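Local structure of pertussis toxin-like subunit ArtA (Escherichia coli, 4Z9D) at residues A[59-64]-A[143-148]; A[66-71]-A[136-141]. The protein is the NAD-binding A subunit of a pertussis-like toxin and probably ADP-ribosylates trimeric G proteins of the host cell. The protein carries 2 engineered substitutions. All coordinates share one frame; numbering follows the deposited sequence.

Contact 1. Residues A[59-64]-A[143-148]; sequences ETYNIA and SQVSDG. With NAD (nicotinamide-adenine-dinucleotide), chain F.
Y61 reaches from helix 59-64 to the edge strand 144-148 and touches it at two places, V145 and D147. Its CB points toward the strand, and CG lies beside the backbone N, anti to the carbonyl carbon (chi1 -69°). The hydroxyl then donates a hydrogen bond to D147, with Y61 OH 2.6 Å from D147 OD2. The two side chains cross at about a right angle, yet the ring and carboxylate planes are only 19° apart; OD2 lies at the ring edge, while the hydroxyl meets it from above the carboxylate plane. D147 OD1 forms a salt bridge with R79, so the arginine probably helps to hold the carboxylate in place and to keep it charged.

On the same ring, nearer its root, V145 CG1 lies in the ring plane at the edge, 3.8 Å from Y61 CD1. This methyl is anti to the backbone N of V145 and also touches A64, with V145 CG1 4.3 Å from A64 CB. The other methyl meets the helix backbone, V145 CG2 lying 3.9 Å from Y61 O. I63 belongs to the NAD pocket: I63 CD1 packs 3.5 Å from C4N of the nicotinamide ring.

Helix 57-68 turns I63 toward NAD, while T60 packs on strand 6-11, A64 touches strands 77-83 and 130-139, and Y61 joins the helix to V145 and D147 of the outermost strand 144-152.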
loop_
_atom_site.group_PDB
_atom_site.type_symbol
_atom_site.label_atom_id
_atom_site.label_comp_id
_atom_site.label_asym_id
_atom_site.label_seq_id
_atom_site.Cartn_x
_atom_site.Cartn_y
_atom_site.Cartn_z
ATOM N N GLU A 59 -0.458 -11.630 0.006
ATOM C CA GLU A 59 -1.003 -10.675 0.966
ATOM C C GLU A 59 -2.167 -9.861 0.418
ATOM O O GLU A 59 -3.075 -9.522 1.172
ATOM C CB GLU A 59 0.080 -9.715 1.478
ATOM C CG GLU A 59 1.025 -10.346 2.508
ATOM C CD GLU A 59 2.013 -9.351 3.112
ATOM O OE1 GLU A 59 1.976 -8.162 2.721
ATOM O OE2 GLU A 59 2.819 -9.764 3.985
ATOM N N THR A 60 -2.146 -9.514 -0.870
ATOM C CA THR A 60 -3.242 -8.704 -1.422
ATOM C C THR A 60 -4.604 -9.399 -1.322
ATOM O O THR A 60 -5.613 -8.741 -1.052
ATOM C CB THR A 60 -3.015 -8.317 -2.891
ATOM O OG1 THR A 60 -3.028 -9.489 -3.721
ATOM C CG2 THR A 60 -1.697 -7.586 -3.038
ATOM N N TYR A 61 -4.648 -10.704 -1.587
ATOM C CA TYR A 61 -5.914 -11.431 -1.452
ATOM C C TYR A 61 -6.472 -11.382 -0.030
ATOM O O TYR A 61 -7.694 -11.302 0.179
ATOM C CB TYR A 61 -5.748 -12.887 -1.885
ATOM C CG TYR A 61 -5.529 -13.034 -3.364
ATOM C CD1 TYR A 61 -6.579 -12.853 -4.258
ATOM C CD2 TYR A 61 -4.273 -13.331 -3.872
ATOM C CE1 TYR A 61 -6.391 -12.986 -5.623
ATOM C CE2 TYR A 61 -4.068 -13.464 -5.239
ATOM C CZ TYR A 61 -5.133 -13.290 -6.106
ATOM O OH TYR A 61 -4.933 -13.419 -7.457
ATOM N N ASN A 62 -5.579 -11.446 0.946
ATOM C CA ASN A 62 -5.981 -11.430 2.345
ATOM C C ASN A 62 -6.450 -10.061 2.796
ATOM O O ASN A 62 -7.399 -9.942 3.564
ATOM C CB ASN A 62 -4.835 -11.901 3.227
ATOM C CG ASN A 62 -4.537 -13.381 3.053
ATOM O OD1 ASN A 62 -5.404 -14.166 2.644
ATOM N ND2 ASN A 62 -3.303 -13.771 3.363
ATOM N N ILE A 63 -5.759 -9.021 2.338
ATOM C CA ILE A 63 -6.213 -7.648 2.561
ATOM C C ILE A 63 -7.604 -7.424 1.947
ATOM O O ILE A 63 -8.493 -6.842 2.577
ATOM C CB ILE A 63 -5.200 -6.635 1.972
ATOM C CG1 ILE A 63 -3.897 -6.666 2.772
ATOM C CG2 ILE A 63 -5.773 -5.222 1.950
ATOM C CD1 ILE A 63 -2.735 -5.944 2.075
ATOM N N ALA A 64 -7.793 -7.891 0.716
ATOM C CA ALA A 64 -9.085 -7.749 0.059
ATOM C C ALA A 64 -10.184 -8.501 0.827
ATOM O O ALA A 64 -11.307 -8.004 0.956
ATOM C CB ALA A 64 -9.013 -8.248 -1.353
ATOM N N SER A 143 -15.694 -17.444 1.510
ATOM C CA SER A 143 -14.617 -16.482 1.752
ATOM C C SER A 143 -13.512 -16.596 0.697
ATOM O O SER A 143 -12.328 -16.713 1.017
ATOM C CB SER A 143 -14.069 -16.688 3.172
ATOM O OG SER A 143 -13.187 -15.665 3.574
ATOM N N GLN A 144 -13.919 -16.568 -0.570
ATOM C CA GLN A 144 -13.022 -16.829 -1.695
ATOM C C GLN A 144 -12.813 -15.568 -2.544
ATOM O O GLN A 144 -13.773 -14.959 -3.019
ATOM C CB GLN A 144 -13.576 -17.975 -2.559
ATOM C CG GLN A 144 -12.524 -18.730 -3.394
ATOM C CD GLN A 144 -11.907 -17.890 -4.512
ATOM O OE1 GLN A 144 -12.612 -17.210 -5.265
ATOM N NE2 GLN A 144 -10.583 -17.950 -4.632
ATOM N N VAL A 145 -11.559 -15.164 -2.706
ATOM C CA VAL A 145 -11.236 -13.988 -3.511
ATOM C C VAL A 145 -10.485 -14.437 -4.759
ATOM O O VAL A 145 -9.485 -15.141 -4.657
ATOM C CB VAL A 145 -10.370 -12.974 -2.728
ATOM C CG1 VAL A 145 -10.149 -11.714 -3.556
ATOM C CG2 VAL A 145 -11.017 -12.628 -1.387
ATOM N N SER A 146 -10.964 -14.035 -5.933
ATOM C CA SER A 146 -10.291 -14.375 -7.191
ATOM C C SER A 146 -10.103 -13.153 -8.091
ATOM O O SER A 146 -10.623 -12.079 -7.806
ATOM C CB SER A 146 -11.092 -15.431 -7.964
ATOM O OG SER A 146 -11.099 -16.681 -7.292
ATOM N N ASP A 147 -9.349 -13.332 -9.169
ATOM C CA ASP A 147 -9.128 -12.270 -10.159
ATOM C C ASP A 147 -10.271 -12.196 -11.156
ATOM O O ASP A 147 -10.611 -13.202 -11.785
ATOM C CB ASP A 147 -7.817 -12.488 -10.917
ATOM C CG ASP A 147 -6.592 -12.261 -10.062
ATOM O OD1 ASP A 147 -5.487 -12.198 -10.645
ATOM O OD2 ASP A 147 -6.724 -12.132 -8.823
ATOM N N GLY A 148 -10.862 -11.009 -11.288
ATOM C CA GLY A 148 -11.808 -10.728 -12.358
ATOM C C GLY A 148 -11.086 -10.113 -13.544
ATOM O O GLY A 148 -9.907 -10.390 -13.767
HETATM P PA NAD F . -6.551 3.824 2.885
HETATM O O1A NAD F . -5.360 4.290 2.128
HETATM O O2A NAD F . -7.251 4.762 3.799
HETATM O O5B NAD F . -7.596 3.215 1.792
HETATM C C5B NAD F . -8.915 2.742 2.110
HETATM C C4B NAD F . -9.895 3.393 1.111
HETATM O O4B NAD F . -9.979 4.832 1.346
HETATM C C3B NAD F . -9.339 3.288 -0.277
HETATM O O3B NAD F . -9.613 1.942 -0.774
HETATM C C2B NAD F . -10.206 4.306 -0.961
HETATM O O2B NAD F . -11.543 3.836 -0.923
HETATM C C1B NAD F . -10.109 5.467 0.041
HETATM N N9A NAD F . -8.913 6.381 -0.023
HETATM C C8A NAD F . -7.628 6.229 0.296
HETATM N N7A NAD F . -7.011 7.393 0.077
HETATM C C5A NAD F . -7.914 8.276 -0.357
HETATM C C6A NAD F . -7.823 9.571 -0.714
HETATM N N6A NAD F . -6.618 10.130 -0.634
HETATM N N1A NAD F . -8.886 10.276 -1.136
HETATM C C2A NAD F . -10.122 9.636 -1.194
HETATM N N3A NAD F . -10.195 8.287 -0.820
HETATM C C4A NAD F . -9.091 7.642 -0.410
HETATM O O3 NAD F . -6.160 2.552 3.737
HETATM P PN NAD F . -5.308 1.301 3.143
HETATM O O1N NAD F . -4.279 1.776 2.176
HETATM O O2N NAD F . -6.245 0.218 2.772
HETATM O O5D NAD F . -4.530 0.907 4.473
HETATM C C5D NAD F . -5.214 0.602 5.696
HETATM C C4D NAD F . -4.353 -0.338 6.544
HETATM O O4D NAD F . -4.008 -1.445 5.641
HETATM C C3D NAD F . -3.029 0.326 6.968
HETATM O O3D NAD F . -2.536 -0.255 8.181
HETATM C C2D NAD F . -2.147 -0.120 5.818
HETATM O O2D NAD F . -0.747 -0.023 6.164
HETATM C C1D NAD F . -2.574 -1.567 5.611
HETATM N N1N NAD F . -2.084 -2.053 4.272
HETATM C C2N NAD F . -2.863 -1.848 3.106
HETATM C C3N NAD F . -2.426 -2.245 1.841
HETATM C C7N NAD F . -3.217 -2.049 0.693
HETATM O O7N NAD F . -2.861 -2.703 -0.431
HETATM N N7N NAD F . -4.301 -1.274 0.785
HETATM C C4N NAD F . -1.180 -2.856 1.737
HETATM C C5N NAD F . -0.401 -3.071 2.873
HETATM C C6N NAD F . -0.828 -2.669 4.135
#

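Contact 2. Residues A[66-71]-A[136-141]; sequences QYYSSS and LTYDRF. With NAD (nicotinamide-adenine-dinucleotide), chain F.
Y68 and Y138 pack as two near-parallel rings between the C-terminal turn of helix 57-68 and the end of strand 130-139, within the ADP-ribosyltransferase fold. The planes are 4° apart, but the rings are displaced in opposite senses, with centroids 4.7 Å apart and little ring-on-ring overlap. Each ring instead covers the other's CB: Y68 CB stands over the centre of the Y138 ring and Y138 CB over the centre of the Y68 ring, a reciprocal pair of CH-pi contacts. The closest ring atoms are the two inner carbons, Y68 CG and Y138 CG, at 3.5 Å. CB of Y138 points toward the helix end, and CG continues anti to the backbone N (chi1 -177°); at the far end of the ring Y138 OH is 3.4 Å from S69 CB. R140 N lies 3.9 Å above the opposite face of the Y138 ring, offset toward the rim.

Y68 has a chi1 of -90°, turned well away from the usual -60°, and its ring reaches the strand backbone. The hydroxyl donates to the carbonyl of L136 from well above the carbonyl plane, with Y68 OH 2.6 Å from L136 O; a weak hydrogen bond also links this hydroxyl to L77 N on the adjacent strand. L136 CB packs against the same end of the ring.

Past the helix, Y67 O accepts both S70 N and S70 OG, which fastens the turn. Y67 itself lines the NAD pocket: Y67 OH donates a 2.7 Å hydrogen bond to the phosphate oxygen O2N of NAD.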
loop_
_atom_site.group_PDB
_atom_site.type_symbol
_atom_site.label_atom_id
_atom_site.label_comp_id
_atom_site.label_asym_id
_atom_site.label_seq_id
_atom_site.Cartn_x
_atom_site.Cartn_y
_atom_site.Cartn_z
ATOM N N GLN A 66 -10.327 -9.095 4.001
ATOM C CA GLN A 66 -10.590 -8.315 5.202
ATOM C C GLN A 66 -11.597 -7.204 4.906
ATOM O O GLN A 66 -12.563 -7.013 5.649
ATOM C CB GLN A 66 -9.275 -7.734 5.737
ATOM C CG GLN A 66 -9.397 -6.891 6.993
ATOM C CD GLN A 66 -8.150 -6.053 7.254
ATOM O OE1 GLN A 66 -7.111 -6.242 6.614
ATOM N NE2 GLN A 66 -8.254 -5.114 8.189
ATOM N N TYR A 67 -11.390 -6.503 3.797
ATOM C CA TYR A 67 -12.273 -5.413 3.414
ATOM C C TYR A 67 -13.635 -5.918 2.948
ATOM O O TYR A 67 -14.664 -5.393 3.360
ATOM C CB TYR A 67 -11.619 -4.567 2.324
ATOM C CG TYR A 67 -10.359 -3.867 2.797
ATOM C CD1 TYR A 67 -10.059 -3.774 4.148
ATOM C CD2 TYR A 67 -9.462 -3.329 1.893
ATOM C CE1 TYR A 67 -8.913 -3.149 4.588
ATOM C CE2 TYR A 67 -8.310 -2.696 2.322
ATOM C CZ TYR A 67 -8.040 -2.611 3.671
ATOM O OH TYR A 67 -6.892 -1.985 4.115
ATOM N N TYR A 68 -13.632 -6.945 2.101
ATOM C CA TYR A 68 -14.865 -7.537 1.568
ATOM C C TYR A 68 -15.805 -8.055 2.648
ATOM O O TYR A 68 -17.023 -7.983 2.519
ATOM C CB TYR A 68 -14.516 -8.691 0.631
ATOM C CG TYR A 68 -14.328 -8.327 -0.820
ATOM C CD1 TYR A 68 -13.237 -8.819 -1.535
ATOM C CD2 TYR A 68 -15.244 -7.531 -1.486
ATOM C CE1 TYR A 68 -13.055 -8.503 -2.866
ATOM C CE2 TYR A 68 -15.072 -7.210 -2.819
ATOM C CZ TYR A 68 -13.977 -7.705 -3.505
ATOM O OH TYR A 68 -13.801 -7.395 -4.836
ATOM N N SER A 69 -15.236 -8.581 3.718
ATOM C CA SER A 69 -16.045 -9.236 4.727
ATOM C C SER A 69 -16.423 -8.289 5.863
ATOM O O SER A 69 -17.040 -8.702 6.833
ATOM C CB SER A 69 -15.316 -10.471 5.270
ATOM O OG SER A 69 -14.171 -10.108 6.012
ATOM N N SER A 70 -16.021 -7.026 5.760
ATOM C CA SER A 70 -16.345 -6.066 6.808
ATOM C C SER A 70 -17.763 -5.524 6.598
ATOM O O SER A 70 -18.211 -5.355 5.463
ATOM C CB SER A 70 -15.321 -4.929 6.843
ATOM O OG SER A 70 -15.427 -4.100 5.710
ATOM N N SER A 71 -18.466 -5.270 7.699
ATOM C CA SER A 71 -19.878 -4.889 7.646
ATOM C C SER A 71 -20.032 -3.508 7.046
ATOM O O SER A 71 -19.244 -2.607 7.328
ATOM C CB SER A 71 -20.512 -4.929 9.034
ATOM O OG SER A 71 -19.567 -4.577 10.023
ATOM N N LEU A 136 -11.227 -7.505 -8.398
ATOM C CA LEU A 136 -11.278 -8.715 -7.569
ATOM C C LEU A 136 -12.715 -9.170 -7.376
ATOM O O LEU A 136 -13.611 -8.355 -7.193
ATOM C CB LEU A 136 -10.610 -8.479 -6.209
ATOM C CG LEU A 136 -9.132 -8.071 -6.226
ATOM C CD1 LEU A 136 -8.602 -7.815 -4.835
ATOM C CD2 LEU A 136 -8.306 -9.146 -6.907
ATOM N N THR A 137 -12.952 -10.473 -7.487
ATOM C CA THR A 137 -14.283 -11.010 -7.216
ATOM C C THR A 137 -14.321 -11.620 -5.815
ATOM O O THR A 137 -13.305 -12.120 -5.329
ATOM C CB THR A 137 -14.685 -12.064 -8.263
ATOM O OG1 THR A 137 -13.860 -13.216 -8.099
ATOM C CG2 THR A 137 -14.498 -11.514 -9.685
ATOM N N TYR A 138 -15.491 -11.601 -5.180
ATOM C CA TYR A 138 -15.647 -12.119 -3.825
ATOM C C TYR A 138 -16.839 -13.065 -3.730
ATOM O O TYR A 138 -17.952 -12.708 -4.117
ATOM C CB TYR A 138 -15.823 -10.977 -2.833
ATOM C CG TYR A 138 -15.914 -11.392 -1.384
ATOM C CD1 TYR A 138 -17.003 -11.021 -0.612
ATOM C CD2 TYR A 138 -14.909 -12.131 -0.784
ATOM C CE1 TYR A 138 -17.096 -11.376 0.713
ATOM C CE2 TYR A 138 -14.993 -12.499 0.547
ATOM C CZ TYR A 138 -16.089 -12.109 1.290
ATOM O OH TYR A 138 -16.179 -12.460 2.615
ATOM N N ASP A 139 -16.583 -14.277 -3.245
ATOM C CA ASP A 139 -17.647 -15.234 -2.931
ATOM C C ASP A 139 -17.779 -15.287 -1.422
ATOM O O ASP A 139 -16.993 -15.934 -0.730
ATOM C CB ASP A 139 -17.333 -16.616 -3.513
ATOM C CG ASP A 139 -18.347 -17.691 -3.099
ATOM O OD1 ASP A 139 -18.171 -18.857 -3.514
ATOM O OD2 ASP A 139 -19.323 -17.377 -2.389
ATOM N N ARG A 140 -18.788 -14.596 -0.914
ATOM C CA ARG A 140 -18.948 -14.398 0.517
ATOM C C ARG A 140 -19.297 -15.703 1.239
ATOM O O ARG A 140 -19.041 -15.845 2.436
ATOM C CB ARG A 140 -20.016 -13.311 0.748
ATOM C CG ARG A 140 -21.457 -13.745 0.416
ATOM C CD ARG A 140 -22.456 -12.578 0.560
ATOM N NE ARG A 140 -23.845 -12.950 0.254
ATOM C CZ ARG A 140 -24.360 -13.044 -0.974
ATOM N NH1 ARG A 140 -23.605 -12.830 -2.043
ATOM N NH2 ARG A 140 -25.636 -13.381 -1.137
ATOM N N PHE A 141 -19.850 -16.665 0.504
ATOM C CA PHE A 141 -20.250 -17.946 1.096
ATOM C C PHE A 141 -19.055 -18.850 1.458
ATOM O O PHE A 141 -19.152 -19.675 2.376
ATOM C CB PHE A 141 -21.175 -18.696 0.136
ATOM C CG PHE A 141 -22.388 -17.912 -0.264
ATOM C CD1 PHE A 141 -23.409 -17.681 0.639
ATOM C CD2 PHE A 141 -22.509 -17.421 -1.560
ATOM C CE1 PHE A 141 -24.520 -16.955 0.270
ATOM C CE2 PHE A 141 -23.622 -16.698 -1.940
ATOM C CZ PHE A 141 -24.630 -16.463 -1.022
HETATM P PA NAD F . -6.551 3.824 2.885
HETATM O O1A NAD F . -5.360 4.290 2.128
HETATM O O2A NAD F . -7.251 4.762 3.799
HETATM O O5B NAD F . -7.596 3.215 1.792
HETATM C C5B NAD F . -8.915 2.742 2.110
HETATM C C4B NAD F . -9.895 3.393 1.111
HETATM O O4B NAD F . -9.979 4.832 1.346
HETATM C C3B NAD F . -9.339 3.288 -0.277
HETATM O O3B NAD F . -9.613 1.942 -0.774
HETATM C C2B NAD F . -10.206 4.306 -0.961
HETATM O O2B NAD F . -11.543 3.836 -0.923
HETATM C C1B NAD F . -10.109 5.467 0.041
HETATM N N9A NAD F . -8.913 6.381 -0.023
HETATM C C8A NAD F . -7.628 6.229 0.296
HETATM N N7A NAD F . -7.011 7.393 0.077
HETATM C C5A NAD F . -7.914 8.276 -0.357
HETATM C C6A NAD F . -7.823 9.571 -0.714
HETATM N N6A NAD F . -6.618 10.130 -0.634
HETATM N N1A NAD F . -8.886 10.276 -1.136
HETATM C C2A NAD F . -10.122 9.636 -1.194
HETATM N N3A NAD F . -10.195 8.287 -0.820
HETATM C C4A NAD F . -9.091 7.642 -0.410
HETATM O O3 NAD F . -6.160 2.552 3.737
HETATM P PN NAD F . -5.308 1.301 3.143
HETATM O O1N NAD F . -4.279 1.776 2.176
HETATM O O2N NAD F . -6.245 0.218 2.772
HETATM O O5D NAD F . -4.530 0.907 4.473
HETATM C C5D NAD F . -5.214 0.602 5.696
HETATM C C4D NAD F . -4.353 -0.338 6.544
HETATM O O4D NAD F . -4.008 -1.445 5.641
HETATM C C3D NAD F . -3.029 0.326 6.968
HETATM O O3D NAD F . -2.536 -0.255 8.181
HETATM C C2D NAD F . -2.147 -0.120 5.818
HETATM O O2D NAD F . -0.747 -0.023 6.164
HETATM C C1D NAD F . -2.574 -1.567 5.611
HETATM N N1N NAD F . -2.084 -2.053 4.272
HETATM C C2N NAD F . -2.863 -1.848 3.106
HETATM C C3N NAD F . -2.426 -2.245 1.841
HETATM C C7N NAD F . -3.217 -2.049 0.693
HETATM O O7N NAD F . -2.861 -2.703 -0.431
HETATM N N7N NAD F . -4.301 -1.274 0.785
HETATM C C4N NAD F . -1.180 -2.856 1.737
HETATM C C5N NAD F . -0.401 -3.071 2.873
HETATM C C6N NAD F . -0.828 -2.669 4.135
#

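How the contacts relate
From the N terminus the chain first lays down strand 6-11 and several NAD-pocket residues, then enters helix 57-68, whose earlier turns supply 59-64 and whose last turn begins 66-71. It passes through strand 77-83 and returns along strand 130-139, where residues 136-141 close the loop of contact 2; after a short turn, strand 144-152 closes the wider loop of contact 1, within which contact 2 is nested. The two strands are antiparallel neighbours, with S146 O 2.8 Å from T137 N in a probable hydrogen bond, and A64 also packs on L136. Together the contacts tie one helix, which touches NAD through I63 and Y67, to the last two strands of the four-stranded sheet, 130-139 and the outermost 144-152.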